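Local coordinates for CELL WALL surface anchor family protein (Streptococcus pneumoniae, PDB 2WW8) that serves as the adhesin of the pneumococcal pilus and probably recognises host cells through an integrin-like metal-binding domain, at residues 230-234 against 338-342; 254-258 against 575-579; 274-278 against 353-359; 279-285 against 314-320; 535-541 against 565-569. All blocks are in the same frame, centred on the assembly; numbering follows the deposited sequence.

Interaction 1: residues 230-234 against 338-342; sequences LLDNS and VPTEA. With MG (magnesium ion), chain B.
A single hydrogen bond joins the two segments: N233 ND2 gives a proton to E341 O at 2.9 Å, with an N-H...O angle of 163°. The acceptor lies nearly in the N233 amide plane, while the donor is tilted 29° from the carbonyl plane of E341. The extended chi1 of N233 (-167°) carries its amide alongside P339, the two side chains sliding past each other in opposite directions.

Apolar contact flanks this bond. L231 and P339 meet tip to tip, CD2 of L231 lying 3.6 Å from P339 CD, and V338 CG1 touches the same methyl. Separately, A342 CB rests 3.6 Å from S234 O, a van der Waals contact with a carbonyl oxygen.

Metal coordination is the third element. S234 OG binds the magnesium ion at 2.2 Å, beside three waters, S236 and D387. D232 stands in the second shell: its OD1 accepts from S234 N, closing an Asx turn, and from S234 OG at 2.6 Å, while OD2 takes a proton from a metal-bound water. The pattern matches the DxSxS metal site of von Willebrand factor A domains.

Strand 225-232 runs between strands 269-275 and 379-386, and L231 and V338 both pack on helix 247-263.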
# COMPACT_ATOMS: atom_id res chain seq x y z
N LEU A 230 -23.34 -17.14 23.43
CA LEU A 230 -24.80 -17.21 23.40
C LEU A 230 -25.30 -15.79 23.33
O LEU A 230 -24.89 -14.97 24.12
CB LEU A 230 -25.39 -17.72 24.72
CG LEU A 230 -25.07 -19.14 25.18
CD1 LEU A 230 -25.76 -19.46 26.50
CD2 LEU A 230 -25.61 -20.05 24.08
N LEU A 231 -26.18 -15.50 22.38
CA LEU A 231 -26.52 -14.11 22.15
C LEU A 231 -28.07 -13.96 22.11
O LEU A 231 -28.73 -14.56 21.25
CB LEU A 231 -25.93 -13.70 20.81
CG LEU A 231 -26.34 -12.29 20.32
CD1 LEU A 231 -25.96 -11.19 21.33
CD2 LEU A 231 -25.68 -11.99 18.90
N ASP A 232 -28.60 -13.22 23.07
CA ASP A 232 -30.04 -12.90 23.17
C ASP A 232 -30.47 -12.03 21.98
O ASP A 232 -29.90 -10.97 21.69
CB ASP A 232 -30.24 -12.29 24.59
CG ASP A 232 -31.67 -11.83 24.92
OD1 ASP A 232 -32.52 -11.64 24.02
OD2 ASP A 232 -31.85 -11.66 26.16
N ASN A 233 -31.47 -12.51 21.23
CA ASN A 233 -32.03 -11.73 20.11
C ASN A 233 -33.55 -11.50 20.37
O ASN A 233 -34.35 -11.45 19.42
CB ASN A 233 -31.78 -12.42 18.76
CG ASN A 233 -32.04 -11.53 17.52
OD1 ASN A 233 -32.78 -11.95 16.65
ND2 ASN A 233 -31.50 -10.33 17.46
N SER A 234 -33.95 -11.40 21.65
CA SER A 234 -35.35 -11.17 22.03
C SER A 234 -35.80 -9.76 21.51
O SER A 234 -34.98 -8.90 21.16
CB SER A 234 -35.54 -11.30 23.55
OG SER A 234 -34.73 -10.30 24.17
N VAL A 338 -24.04 -13.34 12.79
CA VAL A 338 -24.31 -12.53 13.98
C VAL A 338 -25.39 -11.47 13.63
O VAL A 338 -25.16 -10.70 12.73
CB VAL A 338 -23.05 -11.84 14.52
CG1 VAL A 338 -23.43 -11.01 15.73
CG2 VAL A 338 -21.97 -12.89 14.92
N PRO A 339 -26.55 -11.43 14.34
CA PRO A 339 -27.58 -10.46 14.02
C PRO A 339 -27.16 -9.06 14.52
O PRO A 339 -26.54 -8.96 15.60
CB PRO A 339 -28.79 -10.97 14.83
CG PRO A 339 -28.15 -11.61 16.04
CD PRO A 339 -26.92 -12.28 15.48
N THR A 340 -27.53 -8.01 13.78
CA THR A 340 -27.41 -6.63 14.31
C THR A 340 -28.76 -5.90 14.43
O THR A 340 -28.81 -4.67 14.58
CB THR A 340 -26.47 -5.76 13.44
OG1 THR A 340 -26.91 -5.85 12.07
CG2 THR A 340 -25.04 -6.27 13.57
N GLU A 341 -29.84 -6.69 14.33
CA GLU A 341 -31.22 -6.20 14.46
C GLU A 341 -31.95 -7.27 15.22
O GLU A 341 -31.51 -8.44 15.22
CB GLU A 341 -31.88 -6.10 13.06
CG GLU A 341 -31.08 -5.31 12.00
CD GLU A 341 -31.10 -3.79 12.18
OE1 GLU A 341 -31.90 -3.24 12.98
OE2 GLU A 341 -30.29 -3.12 11.50
N ALA A 342 -33.08 -6.88 15.81
CA ALA A 342 -34.07 -7.77 16.38
C ALA A 342 -35.42 -7.30 15.82
O ALA A 342 -35.52 -6.33 15.08
CB ALA A 342 -34.03 -7.69 17.92
MG MG B . -34.95 -9.39 26.14
O HOH W 1 -34.28 -11.16 27.01
O HOH W 2 -36.95 -9.75 26.13
O HOH W 3 -35.32 -8.24 27.85

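Interaction 2: residues 254-258 against 575-579; sequences ATRSL and ILEQL
A254 and L576 bring the two helices closest together: their CA atoms are 4.6 Å apart, and A254 CB lies 3.8 Å from L576 CB. The methyl of A254 meets two further side chains of the other helix: I575 CG2 lies 3.8 Å from A254 CB, and L579 CD1 approaches the same carbon at 3.9 Å. All three contacts fall on one CB, which makes this the tight part of the interface. The segment axes come within 9.3 Å and cross at -34°.

Packing thins on both sides of this point. Toward the C-terminal ends the CA atoms of L258 and L579 are 7.2 Å apart, and these leucines meet through their CD2 methyls at 4.3 Å. On the more exposed side, L576 extends with chi1 at -178°, which sends its forked end over the first helix: CD1 rests 3.7 Å from A254 O and CD2 touches S257 CB. Both L576 and S257 are partly exposed, and no hydrogen bond links the segments.

Beneath, L258 and L579 both rest on F383 of strand 379-386. Two helices lying side by side in roughly the same direction on one face of a parallel sheet are characteristic of the Rossmann-like von Willebrand factor A fold.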
# COMPACT_ATOMS: atom_id res chain seq x y z
N ALA A 254 -20.06 -6.00 19.09
CA ALA A 254 -19.19 -6.47 20.17
C ALA A 254 -18.90 -7.99 19.97
O ALA A 254 -17.76 -8.42 20.08
CB ALA A 254 -19.81 -6.25 21.55
N THR A 255 -19.92 -8.78 19.62
CA THR A 255 -19.73 -10.21 19.38
C THR A 255 -18.70 -10.46 18.26
O THR A 255 -17.75 -11.25 18.48
CB THR A 255 -21.07 -10.90 19.11
OG1 THR A 255 -21.92 -10.71 20.24
CG2 THR A 255 -20.99 -12.42 18.79
N ARG A 256 -18.89 -9.78 17.12
CA ARG A 256 -17.97 -9.88 16.00
C ARG A 256 -16.54 -9.55 16.44
O ARG A 256 -15.64 -10.26 15.96
CB ARG A 256 -18.35 -9.03 14.79
CG ARG A 256 -19.67 -9.53 14.15
CD ARG A 256 -20.12 -8.53 13.07
NE ARG A 256 -21.26 -9.17 12.44
CZ ARG A 256 -22.19 -8.58 11.70
NH1 ARG A 256 -22.08 -7.27 11.46
NH2 ARG A 256 -23.18 -9.33 11.20
N SER A 257 -16.34 -8.51 17.26
CA SER A 257 -14.98 -8.13 17.67
C SER A 257 -14.38 -9.15 18.62
O SER A 257 -13.21 -9.46 18.50
CB SER A 257 -14.84 -6.73 18.27
OG SER A 257 -13.49 -6.60 18.70
N LEU A 258 -15.19 -9.69 19.52
CA LEU A 258 -14.76 -10.76 20.41
C LEU A 258 -14.36 -12.03 19.61
O LEU A 258 -13.34 -12.66 19.89
CB LEU A 258 -15.86 -11.10 21.44
CG LEU A 258 -15.55 -12.27 22.38
CD1 LEU A 258 -14.33 -11.96 23.25
CD2 LEU A 258 -16.75 -12.69 23.23
N ILE A 575 -20.54 -2.71 26.10
CA ILE A 575 -20.59 -4.15 25.98
C ILE A 575 -19.26 -4.78 25.55
O ILE A 575 -18.74 -5.68 26.20
CB ILE A 575 -21.73 -4.57 25.05
CG1 ILE A 575 -23.07 -4.04 25.57
CG2 ILE A 575 -21.73 -6.13 24.82
CD1 ILE A 575 -24.11 -4.01 24.45
N LEU A 576 -18.62 -4.29 24.49
CA LEU A 576 -17.34 -4.84 24.10
C LEU A 576 -16.30 -4.74 25.23
O LEU A 576 -15.58 -5.71 25.54
CB LEU A 576 -16.83 -4.21 22.79
CG LEU A 576 -15.50 -4.79 22.30
CD1 LEU A 576 -15.54 -6.39 22.23
CD2 LEU A 576 -15.05 -4.12 21.00
N GLU A 577 -16.25 -3.57 25.86
CA GLU A 577 -15.28 -3.37 26.91
C GLU A 577 -15.47 -4.46 27.96
O GLU A 577 -14.49 -4.99 28.49
CB GLU A 577 -15.47 -1.97 27.51
CG GLU A 577 -14.72 -1.69 28.82
CD GLU A 577 -15.25 -0.33 29.33
OE1 GLU A 577 -14.77 0.71 28.83
OE2 GLU A 577 -16.20 -0.30 30.17
N GLN A 578 -16.71 -4.81 28.27
CA GLN A 578 -16.91 -5.81 29.33
C GLN A 578 -16.58 -7.25 28.92
O GLN A 578 -15.97 -8.00 29.70
CB GLN A 578 -18.30 -5.65 29.92
CG GLN A 578 -18.55 -6.47 31.13
CD GLN A 578 -17.53 -6.25 32.25
OE1 GLN A 578 -16.97 -7.24 32.75
NE2 GLN A 578 -17.22 -5.00 32.59
N LEU A 579 -16.96 -7.61 27.69
CA LEU A 579 -16.56 -8.88 27.10
C LEU A 579 -15.04 -8.94 27.06
O LEU A 579 -14.44 -9.97 27.40
CB LEU A 579 -17.09 -9.04 25.68
CG LEU A 579 -18.60 -9.20 25.55
CD1 LEU A 579 -19.03 -9.05 24.09
CD2 LEU A 579 -19.10 -10.56 26.07

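Interaction 3: residues 274-278 against 353-359; sequences TYAST and QFGATFT
S277, the residue with most surface buried here, meets the loop 353-359 through both its backbone and its hydroxyl. Its N donates to F354 O at 3.0 Å (N-H...O angle 163°), approaching from above the carbonyl plane. Its OG accepts from A356 N, also at 3.0 Å and at 156°. With chi1 at -62°, OG sits beside its own backbone N, which lets N and OG of one residue bond to F354 and A356 together. A water next to S277 OG extends the network to Q353 O, and A356 CB packs against the same hydroxyl.

Y275 comes next. Its ring lies oblique to the opposing chain, CD2 at 3.8 Å from F358 O and CE2 near T359 CA and T357 CG2. The phenol oxygen does not touch T359 directly; a water in the plane of the ring joins it to T359 OG1, while H384 supplies a hydrogen-bond partner from outside the two segments.

A276 takes part through its carbonyl: F358 N donates to A276 O at 2.8 Å, and a water bridges A276 O to F358 O. The F358 ring then turns away, presenting its edge to S277 O, which lies near the ring plane at 3.5 Å from CD2.

F358 occupies the N-cap position of helix 359-373. The contact therefore ties the C-terminal end of edge strand 269-275 to the start of that helix, with F354 reaching strands 284-292 and 311-315 and T357 close to the magnesium ion.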
# COMPACT_ATOMS: atom_id res chain seq x y z
N THR A 274 -27.64 -18.04 18.75
CA THR A 274 -28.57 -16.94 18.93
C THR A 274 -29.93 -17.47 19.36
O THR A 274 -30.42 -18.48 18.80
CB THR A 274 -28.66 -16.12 17.65
OG1 THR A 274 -27.38 -15.46 17.47
CG2 THR A 274 -29.76 -15.01 17.75
N TYR A 275 -30.55 -16.82 20.35
CA TYR A 275 -31.80 -17.36 20.93
C TYR A 275 -32.83 -16.28 21.26
O TYR A 275 -32.47 -15.15 21.56
CB TYR A 275 -31.60 -18.21 22.18
CG TYR A 275 -31.23 -17.44 23.45
CD1 TYR A 275 -29.91 -16.99 23.64
CD2 TYR A 275 -32.18 -17.16 24.42
CE1 TYR A 275 -29.55 -16.31 24.82
CE2 TYR A 275 -31.81 -16.51 25.63
CZ TYR A 275 -30.51 -16.11 25.81
OH TYR A 275 -30.22 -15.40 26.96
N ALA A 276 -34.09 -16.71 21.31
CA ALA A 276 -35.14 -15.88 21.90
C ALA A 276 -36.15 -16.91 22.41
O ALA A 276 -35.81 -17.56 23.45
CB ALA A 276 -35.69 -14.78 20.94
N SER A 277 -37.34 -17.06 21.82
CA SER A 277 -38.25 -18.12 22.30
C SER A 277 -37.73 -19.51 21.93
O SER A 277 -38.26 -20.52 22.39
CB SER A 277 -39.66 -17.99 21.63
OG SER A 277 -40.25 -16.74 21.99
N THR A 278 -36.77 -19.56 20.99
CA THR A 278 -36.12 -20.81 20.60
C THR A 278 -34.74 -20.41 20.08
O THR A 278 -34.38 -19.22 20.08
CB THR A 278 -36.93 -21.70 19.56
OG1 THR A 278 -36.28 -22.97 19.30
CG2 THR A 278 -37.00 -20.92 18.22
N GLN A 353 -43.74 -12.97 17.55
CA GLN A 353 -44.24 -14.04 18.41
C GLN A 353 -43.10 -14.96 18.87
O GLN A 353 -43.33 -15.72 19.81
CB GLN A 353 -45.36 -14.86 17.76
CG GLN A 353 -46.42 -13.92 17.05
CD GLN A 353 -47.06 -12.92 18.01
OE1 GLN A 353 -47.33 -13.28 19.17
NE2 GLN A 353 -47.30 -11.69 17.55
N PHE A 354 -41.92 -14.89 18.23
CA PHE A 354 -40.79 -15.76 18.56
C PHE A 354 -39.72 -15.07 19.39
O PHE A 354 -38.61 -15.61 19.57
CB PHE A 354 -40.20 -16.30 17.23
CG PHE A 354 -41.17 -17.22 16.51
CD1 PHE A 354 -42.25 -16.72 15.80
CD2 PHE A 354 -41.05 -18.60 16.64
CE1 PHE A 354 -43.16 -17.58 15.18
CE2 PHE A 354 -41.97 -19.48 16.01
CZ PHE A 354 -43.02 -18.97 15.33
N GLY A 355 -40.02 -13.88 19.91
CA GLY A 355 -38.93 -13.09 20.54
C GLY A 355 -38.96 -12.94 22.05
O GLY A 355 -38.64 -11.85 22.54
N ALA A 356 -39.41 -13.95 22.79
CA ALA A 356 -39.32 -13.97 24.24
C ALA A 356 -37.92 -14.51 24.66
O ALA A 356 -37.03 -14.59 23.81
CB ALA A 356 -40.41 -14.88 24.83
N THR A 357 -37.74 -14.96 25.89
CA THR A 357 -36.43 -15.23 26.50
C THR A 357 -36.40 -16.64 27.10
O THR A 357 -36.73 -16.83 28.28
CB THR A 357 -36.06 -14.14 27.49
OG1 THR A 357 -36.29 -12.88 26.85
CG2 THR A 357 -34.55 -14.22 27.95
N PHE A 358 -36.01 -17.62 26.28
CA PHE A 358 -35.95 -19.02 26.75
C PHE A 358 -34.48 -19.41 27.06
O PHE A 358 -33.81 -20.07 26.30
CB PHE A 358 -36.51 -19.97 25.71
CG PHE A 358 -36.78 -21.38 26.19
CD1 PHE A 358 -36.45 -21.82 27.48
CD2 PHE A 358 -37.49 -22.23 25.35
CE1 PHE A 358 -36.75 -23.13 27.89
CE2 PHE A 358 -37.81 -23.55 25.75
CZ PHE A 358 -37.44 -24.03 27.01
N THR A 359 -34.02 -18.89 28.20
CA THR A 359 -32.59 -18.91 28.57
C THR A 359 -32.14 -20.37 28.72
O THR A 359 -31.08 -20.73 28.22
CB THR A 359 -32.41 -18.22 29.94
OG1 THR A 359 -32.97 -16.91 29.84
CG2 THR A 359 -30.88 -18.04 30.30
O HOH W 4 -31.52 -14.77 29.44
O HOH W 5 -34.26 -20.12 23.33
O HOH W 6 -42.64 -17.11 22.50

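Interaction 4: residues 279-285 against 314-320; sequences IFDGTEF and TNTKDYS
F280 and T316 meet obliquely, and the F280 side chain can be followed outward from the backbone. Its CB lies 3.4 Å from K317 O. At the next step the ring divides its contacts: CD1 reaches T316 CB at 3.8 Å, with T316 CG2 just beyond, whereas CD2 faces Y319 CD2 at 4.1 Å. F280 and Y319 lie side by side and point the same way, F280 CD2 standing at the edge of the tyrosine ring. Farther out, CE1 still touches T316 CG2, CE2 turns to N233, and CZ, the tip, reaches F354 O. A chi1 of -79° sets CG beside the backbone N, and F280 is itself the centre of an inverse gamma turn. Its carbonyl oxygen is held from opposite faces by Y319 N and by S320 OG, the latter at 2.9 Å.

The segments prolong the antiparallel pairing of strands 284-292 and 311-315: F285 and T314 are a hydrogen-bonded pair, E284 and N315 a non-hydrogen-bonded one. Past the strand ends the backbone bond T316 N to T283 O continues the pairing, and side chains join in. T316 OG1 accepts from G282 N at 3.1 Å and, less closely, from D281 N. N315 ND2 donates to G282 O at 2.9 Å, nearly straight at 165° and almost in its own amide plane.

In two Asx turns, D281 OD1 receives T283 N, as well as T283 OG1, and D318 OD1 receives S320 N; D318 OD2 forms a salt bridge with K337. A water donates to both E284 OE1 and N315 OD1.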
# COMPACT_ATOMS: atom_id res chain seq x y z
N ILE A 279 -33.96 -21.43 19.71
CA ILE A 279 -32.67 -21.20 19.09
C ILE A 279 -32.91 -20.71 17.66
O ILE A 279 -33.60 -21.35 16.88
CB ILE A 279 -31.79 -22.48 19.04
CG1 ILE A 279 -31.65 -23.12 20.43
CG2 ILE A 279 -30.49 -22.15 18.26
CD1 ILE A 279 -31.17 -22.12 21.42
N PHE A 280 -32.33 -19.56 17.29
CA PHE A 280 -32.56 -19.00 15.98
C PHE A 280 -31.61 -19.64 14.95
O PHE A 280 -30.50 -19.18 14.74
CB PHE A 280 -32.41 -17.45 16.03
CG PHE A 280 -33.61 -16.75 16.57
CD1 PHE A 280 -34.74 -17.48 16.99
CD2 PHE A 280 -33.63 -15.36 16.67
CE1 PHE A 280 -35.86 -16.81 17.43
CE2 PHE A 280 -34.77 -14.67 17.14
CZ PHE A 280 -35.90 -15.43 17.49
N ASP A 281 -32.02 -20.75 14.36
CA ASP A 281 -31.15 -21.61 13.56
C ASP A 281 -31.73 -21.91 12.18
O ASP A 281 -31.21 -22.76 11.44
CB ASP A 281 -30.83 -22.92 14.29
CG ASP A 281 -32.08 -23.79 14.46
OD1 ASP A 281 -33.20 -23.41 14.01
OD2 ASP A 281 -31.95 -24.88 15.05
N GLY A 282 -32.82 -21.24 11.81
CA GLY A 282 -33.35 -21.43 10.46
C GLY A 282 -34.42 -22.49 10.31
O GLY A 282 -35.08 -22.58 9.26
N THR A 283 -34.59 -23.30 11.34
CA THR A 283 -35.54 -24.42 11.28
C THR A 283 -36.96 -23.95 11.55
O THR A 283 -37.22 -22.89 12.13
CB THR A 283 -35.22 -25.57 12.27
OG1 THR A 283 -35.20 -25.06 13.64
CG2 THR A 283 -33.82 -26.19 11.94
N GLU A 284 -37.90 -24.79 11.12
CA GLU A 284 -39.31 -24.51 11.39
C GLU A 284 -39.63 -24.69 12.86
O GLU A 284 -39.15 -25.65 13.44
CB GLU A 284 -40.21 -25.42 10.56
CG GLU A 284 -41.62 -24.88 10.49
CD GLU A 284 -42.44 -25.66 9.47
OE1 GLU A 284 -42.53 -25.27 8.30
OE2 GLU A 284 -42.98 -26.71 9.84
N PHE A 285 -40.37 -23.76 13.46
CA PHE A 285 -40.72 -23.82 14.87
C PHE A 285 -42.13 -23.30 15.08
O PHE A 285 -42.60 -22.51 14.26
CB PHE A 285 -39.72 -23.00 15.70
CG PHE A 285 -39.75 -23.37 17.16
CD1 PHE A 285 -39.36 -24.65 17.54
CD2 PHE A 285 -40.22 -22.49 18.11
CE1 PHE A 285 -39.43 -25.04 18.87
CE2 PHE A 285 -40.31 -22.86 19.45
CZ PHE A 285 -39.89 -24.16 19.83
N THR A 314 -43.32 -20.87 11.87
CA THR A 314 -42.52 -20.32 10.77
C THR A 314 -41.08 -20.82 10.86
O THR A 314 -40.76 -21.41 11.88
CB THR A 314 -42.48 -18.74 10.79
OG1 THR A 314 -41.78 -18.28 9.60
CG2 THR A 314 -41.76 -18.15 11.99
N ASN A 315 -40.22 -20.57 9.88
CA ASN A 315 -38.77 -20.77 10.05
C ASN A 315 -38.19 -19.56 10.79
O ASN A 315 -38.44 -18.40 10.44
CB ASN A 315 -38.06 -20.93 8.68
CG ASN A 315 -38.45 -22.23 7.97
OD1 ASN A 315 -39.59 -22.34 7.56
ND2 ASN A 315 -37.54 -23.20 7.85
N THR A 316 -37.31 -19.80 11.75
CA THR A 316 -36.66 -18.69 12.43
C THR A 316 -35.59 -18.17 11.50
O THR A 316 -35.22 -18.78 10.46
CB THR A 316 -36.06 -19.14 13.81
OG1 THR A 316 -35.15 -20.21 13.54
CG2 THR A 316 -37.16 -19.69 14.72
N LYS A 317 -35.05 -17.02 11.84
CA LYS A 317 -33.90 -16.56 11.11
C LYS A 317 -32.72 -17.46 11.52
O LYS A 317 -32.67 -17.92 12.67
CB LYS A 317 -33.55 -15.13 11.56
CG LYS A 317 -34.45 -13.99 11.05
CD LYS A 317 -34.55 -13.88 9.51
CE LYS A 317 -33.65 -12.95 8.77
NZ LYS A 317 -34.04 -12.53 7.33
N ASP A 318 -31.78 -17.65 10.60
CA ASP A 318 -30.63 -18.43 10.92
C ASP A 318 -29.51 -17.51 11.39
O ASP A 318 -28.71 -17.04 10.58
CB ASP A 318 -30.21 -19.31 9.74
CG ASP A 318 -29.07 -20.26 10.13
OD1 ASP A 318 -28.63 -20.28 11.33
OD2 ASP A 318 -28.61 -20.95 9.19
N TYR A 319 -29.48 -17.25 12.70
CA TYR A 319 -28.41 -16.43 13.26
C TYR A 319 -27.46 -17.30 14.07
O TYR A 319 -26.80 -16.78 14.95
CB TYR A 319 -29.08 -15.39 14.18
CG TYR A 319 -29.87 -14.30 13.43
CD1 TYR A 319 -29.41 -13.78 12.19
CD2 TYR A 319 -31.04 -13.76 13.96
CE1 TYR A 319 -30.13 -12.74 11.51
CE2 TYR A 319 -31.76 -12.70 13.31
CZ TYR A 319 -31.27 -12.21 12.10
OH TYR A 319 -31.99 -11.22 11.46
N SER A 320 -27.45 -18.62 13.84
CA SER A 320 -26.57 -19.45 14.68
C SER A 320 -25.45 -20.08 13.84
O SER A 320 -25.52 -20.13 12.61
CB SER A 320 -27.37 -20.48 15.47
OG SER A 320 -28.18 -19.77 16.37
O HOH W 7 -42.25 -22.55 7.66

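Interaction 5: residues 535-541 against 565-569; sequences FTVGIGI and NYTNV
The F535 ring crosses the N565 amide obliquely, their planes 49° apart and F535 CE1 3.5 Å from N565 OD1; Y582 stacks on the same ring from outside the two segments. The Y566 ring has N568 N over one face, 4.0 Å above the plane and offset toward the rim. T536 O and G538 N approach it obliquely, and its OH ends 3.5 Å from I541 CB. G538, without a side chain, lies close to this ring, its N 3.7 Å from Y566 CE1. The N568 amide oxygen, OD1, accepts from I541 N at 2.9 Å, fixing the turn beyond the strand.

Between these side chains the backbones pair in parallel register, T536 with Y566 through I539 with V569. Five hydrogen bonds alternate along the pair, from T536 N to N565 O at one end to G540 N to V569 O at the other; the shortest is V569 N to G538 O, 2.7 Å at 169°. On the face opposite Y566, V537 CG1 meets V569 CG2 at 3.8 Å.

Strand 566-569 forms the outermost strand of the five-stranded parallel sheet, joined to strand 533-539 through helix 549-558: a beta-alpha-beta crossover, as expected of a von Willebrand factor A domain.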
# COMPACT_ATOMS: atom_id res chain seq x y z
N PHE A 535 -19.22 -16.65 31.47
CA PHE A 535 -19.29 -15.19 31.65
C PHE A 535 -20.64 -14.67 31.11
O PHE A 535 -21.05 -15.09 30.04
CB PHE A 535 -18.20 -14.55 30.79
CG PHE A 535 -16.82 -14.96 31.17
CD1 PHE A 535 -16.28 -14.56 32.39
CD2 PHE A 535 -16.05 -15.76 30.31
CE1 PHE A 535 -14.96 -14.92 32.79
CE2 PHE A 535 -14.70 -16.12 30.71
CZ PHE A 535 -14.19 -15.74 31.96
N THR A 536 -21.30 -13.79 31.84
CA THR A 536 -22.60 -13.25 31.48
C THR A 536 -22.46 -11.73 31.48
O THR A 536 -22.07 -11.08 32.49
CB THR A 536 -23.68 -13.71 32.47
OG1 THR A 536 -23.62 -15.15 32.55
CG2 THR A 536 -25.11 -13.33 31.99
N VAL A 537 -22.75 -11.16 30.33
CA VAL A 537 -22.82 -9.69 30.20
C VAL A 537 -24.31 -9.37 30.00
O VAL A 537 -24.87 -9.76 28.95
CB VAL A 537 -21.94 -9.20 29.03
CG1 VAL A 537 -22.09 -7.70 28.74
CG2 VAL A 537 -20.43 -9.45 29.35
N GLY A 538 -24.93 -8.78 31.02
CA GLY A 538 -26.31 -8.28 30.94
C GLY A 538 -26.37 -6.87 30.37
O GLY A 538 -25.47 -6.03 30.53
N ILE A 539 -27.45 -6.62 29.62
CA ILE A 539 -27.66 -5.30 29.03
C ILE A 539 -28.91 -4.68 29.70
O ILE A 539 -30.04 -4.99 29.32
CB ILE A 539 -27.85 -5.36 27.53
CG1 ILE A 539 -26.58 -5.90 26.85
CG2 ILE A 539 -28.08 -3.93 27.00
CD1 ILE A 539 -26.94 -6.57 25.53
N GLY A 540 -28.70 -3.73 30.62
CA GLY A 540 -29.82 -2.99 31.18
C GLY A 540 -30.75 -3.91 31.96
O GLY A 540 -31.95 -3.63 32.06
N ILE A 541 -30.24 -4.99 32.56
CA ILE A 541 -31.13 -5.94 33.24
C ILE A 541 -31.73 -5.38 34.51
O ILE A 541 -30.96 -4.89 35.36
CB ILE A 541 -30.41 -7.25 33.64
CG1 ILE A 541 -29.68 -7.74 32.41
CG2 ILE A 541 -31.39 -8.34 34.25
CD1 ILE A 541 -30.30 -8.75 31.59
N ASN A 565 -18.50 -13.15 37.64
CA ASN A 565 -18.51 -13.45 36.19
C ASN A 565 -19.79 -12.97 35.49
O ASN A 565 -19.94 -13.12 34.27
CB ASN A 565 -18.31 -14.95 35.92
CG ASN A 565 -16.85 -15.33 35.87
OD1 ASN A 565 -15.95 -14.53 36.14
ND2 ASN A 565 -16.63 -16.59 35.53
N TYR A 566 -20.69 -12.33 36.25
CA TYR A 566 -21.78 -11.54 35.66
C TYR A 566 -21.54 -10.04 35.86
O TYR A 566 -21.26 -9.60 36.97
CB TYR A 566 -23.09 -11.87 36.41
CG TYR A 566 -24.24 -10.90 36.08
CD1 TYR A 566 -24.70 -10.78 34.76
CD2 TYR A 566 -24.82 -10.12 37.08
CE1 TYR A 566 -25.75 -9.95 34.45
CE2 TYR A 566 -25.91 -9.26 36.78
CZ TYR A 566 -26.32 -9.17 35.46
OH TYR A 566 -27.40 -8.37 35.08
N THR A 567 -21.69 -9.24 34.80
CA THR A 567 -21.75 -7.80 34.92
C THR A 567 -22.93 -7.28 34.12
O THR A 567 -23.13 -7.71 32.96
CB THR A 567 -20.47 -7.12 34.39
OG1 THR A 567 -19.37 -7.62 35.15
CG2 THR A 567 -20.51 -5.60 34.58
N ASN A 568 -23.65 -6.35 34.73
CA ASN A 568 -24.74 -5.64 34.06
C ASN A 568 -24.20 -4.36 33.44
O ASN A 568 -23.68 -3.53 34.14
CB ASN A 568 -25.90 -5.34 35.01
CG ASN A 568 -27.14 -4.86 34.25
OD1 ASN A 568 -27.50 -5.44 33.25
ND2 ASN A 568 -27.79 -3.78 34.73
N VAL A 569 -24.27 -4.20 32.12
CA VAL A 569 -23.85 -2.96 31.46
C VAL A 569 -25.04 -2.03 31.27
O VAL A 569 -26.10 -2.42 30.76
CB VAL A 569 -23.21 -3.39 30.11
CG1 VAL A 569 -22.91 -2.27 29.25
CG2 VAL A 569 -21.97 -4.26 30.36

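From the N terminus, strand 225-232 opens interaction 1, and helix 247-263 opens interaction 2 before interaction 1 has closed, so the two cross. Strand 269-275 then opens interaction 3, which crosses interaction 1 and nests inside interaction 2. Interaction 4 opens and closes at 279-285 and 314-320, nested inside interactions 1, 2 and 3. Interaction 1 closes at 338-342 and interaction 3 at 353-359, tying the loop after helix 328-337 to the ends of strands 225-232 and 269-275. Interaction 5 joins the far edge of the parallel sheet at 565-569 and nests within interaction 2, which closes last through helix 575-583. Interactions 1, 3 and 5 all reach that sheet, while interaction 2 packs helices over it.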